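Local coordinates for protein putative dehydratase (Mesorhizobium loti, PDB 2POZ) that is of uncertain function but probably acts as a lyase, perhaps a dehydratase, of the mandelate racemase/muconate lactonizing branch of the enolase superfamily, at residues 320-325 / 329-334. Sequence-based numbering, arbitrary orientation.
Sequences QLEANI and MIHEHY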
loop_
_atom_site.group_PDB
_atom_site.type_symbol
_atom_site.label_atom_id
_atom_site.label_comp_id
_atom_site.label_asym_id
_atom_site.label_seq_id
_atom_site.Cartn_x
_atom_site.Cartn_y
_atom_site.Cartn_z
ATOM N N GLN A 320 39.935 -6.841 -2.738
ATOM C CA GLN A 320 39.983 -5.647 -3.585
ATOM C C GLN A 320 38.753 -4.788 -3.301
ATOM O O GLN A 320 38.837 -3.564 -3.228
ATOM C CB GLN A 320 39.992 -6.030 -5.066
ATOM C CG GLN A 320 41.298 -6.648 -5.560
ATOM C CD GLN A 320 42.482 -5.709 -5.406
ATOM O OE1 GLN A 320 42.387 -4.526 -5.722
ATOM N NE2 GLN A 320 43.609 -6.239 -4.937
ATOM N N LEU A 321 37.610 -5.444 -3.133
ATOM C CA LEU A 321 36.359 -4.750 -2.867
ATOM C C LEU A 321 36.304 -4.208 -1.439
ATOM O O LEU A 321 35.985 -3.039 -1.219
ATOM C CB LEU A 321 35.183 -5.706 -3.099
ATOM C CG LEU A 321 33.759 -5.212 -2.822
ATOM C CD1 LEU A 321 33.180 -4.573 -4.069
ATOM C CD2 LEU A 321 32.890 -6.390 -2.391
ATOM N N GLU A 322 36.628 -5.063 -0.473
ATOM C CA GLU A 322 36.574 -4.682 0.931
ATOM C C GLU A 322 37.559 -3.582 1.299
ATOM O O GLU A 322 37.428 -2.939 2.343
ATOM C CB GLU A 322 36.794 -5.918 1.804
ATOM C CG GLU A 322 35.855 -7.057 1.431
ATOM C CD GLU A 322 36.049 -8.297 2.284
ATOM O OE1 GLU A 322 37.216 -8.644 2.578
ATOM O OE2 GLU A 322 35.033 -8.928 2.643
ATOM N N ALA A 323 38.548 -3.362 0.448
ATOM C CA ALA A 323 39.521 -2.308 0.713
ATOM C C ALA A 323 38.918 -0.965 0.306
ATOM O O ALA A 323 39.300 0.084 0.832
ATOM C CB ALA A 323 40.795 -2.555 -0.090
ATOM N N ASN A 324 37.938 -1.019 -0.594
ATOM C CA ASN A 324 37.331 0.184 -1.159
ATOM C C ASN A 324 35.934 0.644 -0.718
ATOM O O ASN A 324 35.686 1.849 -0.638
ATOM C CB ASN A 324 37.385 0.036 -2.690
ATOM C CG ASN A 324 36.720 1.182 -3.429
ATOM O OD1 ASN A 324 35.531 1.130 -3.735
ATOM N ND2 ASN A 324 37.488 2.219 -3.726
ATOM N N ILE A 325 35.023 -0.281 -0.428
ATOM C CA ILE A 325 33.669 0.118 -0.050
ATOM C C ILE A 325 33.570 0.845 1.287
ATOM O O ILE A 325 34.264 0.521 2.257
ATOM C CB ILE A 325 32.694 -1.088 -0.049
ATOM C CG1 ILE A 325 33.232 -2.205 0.844
ATOM C CG2 ILE A 325 32.495 -1.596 -1.476
ATOM C CD1 ILE A 325 32.272 -3.366 0.999
HETATM N N MSE A 329 31.420 -4.286 6.527
HETATM C CA MSE A 329 31.210 -4.732 7.893
HETATM C C MSE A 329 32.296 -5.703 8.379
HETATM O O MSE A 329 33.047 -5.401 9.303
HETATM C CB MSE A 329 29.850 -5.418 8.031
HETATM C CG MSE A 329 29.582 -5.950 9.433
HETATM SE SE MSE A 329 27.997 -7.066 9.525
HETATM C CE MSE A 329 28.271 -7.836 11.296
ATOM N N ILE A 330 32.374 -6.868 7.749
ATOM C CA ILE A 330 33.329 -7.888 8.167
ATOM C C ILE A 330 33.580 -8.873 7.014
ATOM O O ILE A 330 32.747 -9.014 6.121
ATOM C CB ILE A 330 32.754 -8.624 9.410
ATOM C CG1 ILE A 330 33.810 -9.507 10.073
ATOM C CG2 ILE A 330 31.541 -9.440 9.003
ATOM C CD1 ILE A 330 33.353 -10.050 11.428
ATOM N N HIS A 331 34.730 -9.542 7.046
ATOM C CA HIS A 331 35.134 -10.504 6.014
ATOM C C HIS A 331 34.830 -11.947 6.473
ATOM O O HIS A 331 34.804 -12.222 7.671
ATOM C CB HIS A 331 36.640 -10.337 5.765
ATOM C CG HIS A 331 37.215 -11.282 4.753
ATOM N ND1 HIS A 331 37.294 -10.979 3.410
ATOM C CD2 HIS A 331 37.788 -12.501 4.896
ATOM C CE1 HIS A 331 37.896 -11.969 2.772
ATOM N NE2 HIS A 331 38.206 -12.905 3.651
ATOM N N GLU A 332 34.611 -12.856 5.522
ATOM C CA GLU A 332 34.330 -14.264 5.838
ATOM C C GLU A 332 35.475 -15.193 5.414
ATOM O O GLU A 332 35.952 -15.122 4.283
ATOM C CB GLU A 332 33.040 -14.725 5.149
ATOM C CG GLU A 332 32.747 -16.220 5.334
ATOM C CD GLU A 332 31.458 -16.664 4.661
ATOM O OE1 GLU A 332 31.192 -16.196 3.529
ATOM O OE2 GLU A 332 30.723 -17.488 5.252
ATOM N N HIS A 333 35.899 -16.080 6.312
ATOM C CA HIS A 333 36.986 -17.008 6.003
ATOM C C HIS A 333 36.696 -18.433 6.508
ATOM O O HIS A 333 36.043 -18.610 7.540
ATOM C CB HIS A 333 38.286 -16.479 6.619
ATOM C CG HIS A 333 39.508 -17.243 6.211
ATOM N ND1 HIS A 333 39.851 -17.448 4.892
ATOM C CD2 HIS A 333 40.479 -17.833 6.948
ATOM C CE1 HIS A 333 40.981 -18.131 4.834
ATOM N NE2 HIS A 333 41.382 -18.378 6.067
ATOM N N TYR A 334 37.163 -19.431 5.757
ATOM C CA TYR A 334 36.989 -20.849 6.097
ATOM C C TYR A 334 38.396 -21.441 6.247
ATOM O O TYR A 334 38.843 -22.218 5.402
ATOM C CB TYR A 334 36.273 -21.608 4.969
ATOM C CG TYR A 334 34.843 -21.194 4.686
ATOM C CD1 TYR A 334 33.780 -22.060 4.954
ATOM C CD2 TYR A 334 34.553 -19.958 4.109
ATOM C CE1 TYR A 334 32.460 -21.704 4.646
ATOM C CE2 TYR A 334 33.240 -19.591 3.800
ATOM C CZ TYR A 334 32.200 -20.470 4.068
ATOM O OH TYR A 334 30.906 -20.116 3.739
HETATM O O HOH W 1 34.414 -11.537 2.923
#
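In the enolase-like C-terminal barrel domain, a buried histidine-carboxylate hydrogen bond ties helix 312-324, near its C-terminal end, to strand 331-333, with Glu322 reaching across to His331. His331 ND1 donates to Glu322 OE1 at 2.5 Å, a short and somewhat bent bond (N-H...O 148°). The carboxylate meets the imidazole at its edge, with CD in the ring plane, but is turned so that the two planes lie 71° apart. Glu322 reaches the imidazole on a chain fully extended beyond CG (chi2 -180°). Its other carboxylate oxygen, Glu322 OE2, accepts a hydrogen bond from a water at 2.7 Å, and that water in turn accepts from Glu332 N at 2.9 Å, linking the helix to the strand backbone as well. With an alanine at Glu322, His331 ND1 and this water would probably lose their carboxylate partner, and the imidazole would be less firmly fixed in its rotation. Beyond the contact, the His331 ring meets that of Phe358. Strand 331-333 runs parallel to strand 123-128 at the margin of a mixed sheet, while Leu321 and Ile325 pack on helix 287-298.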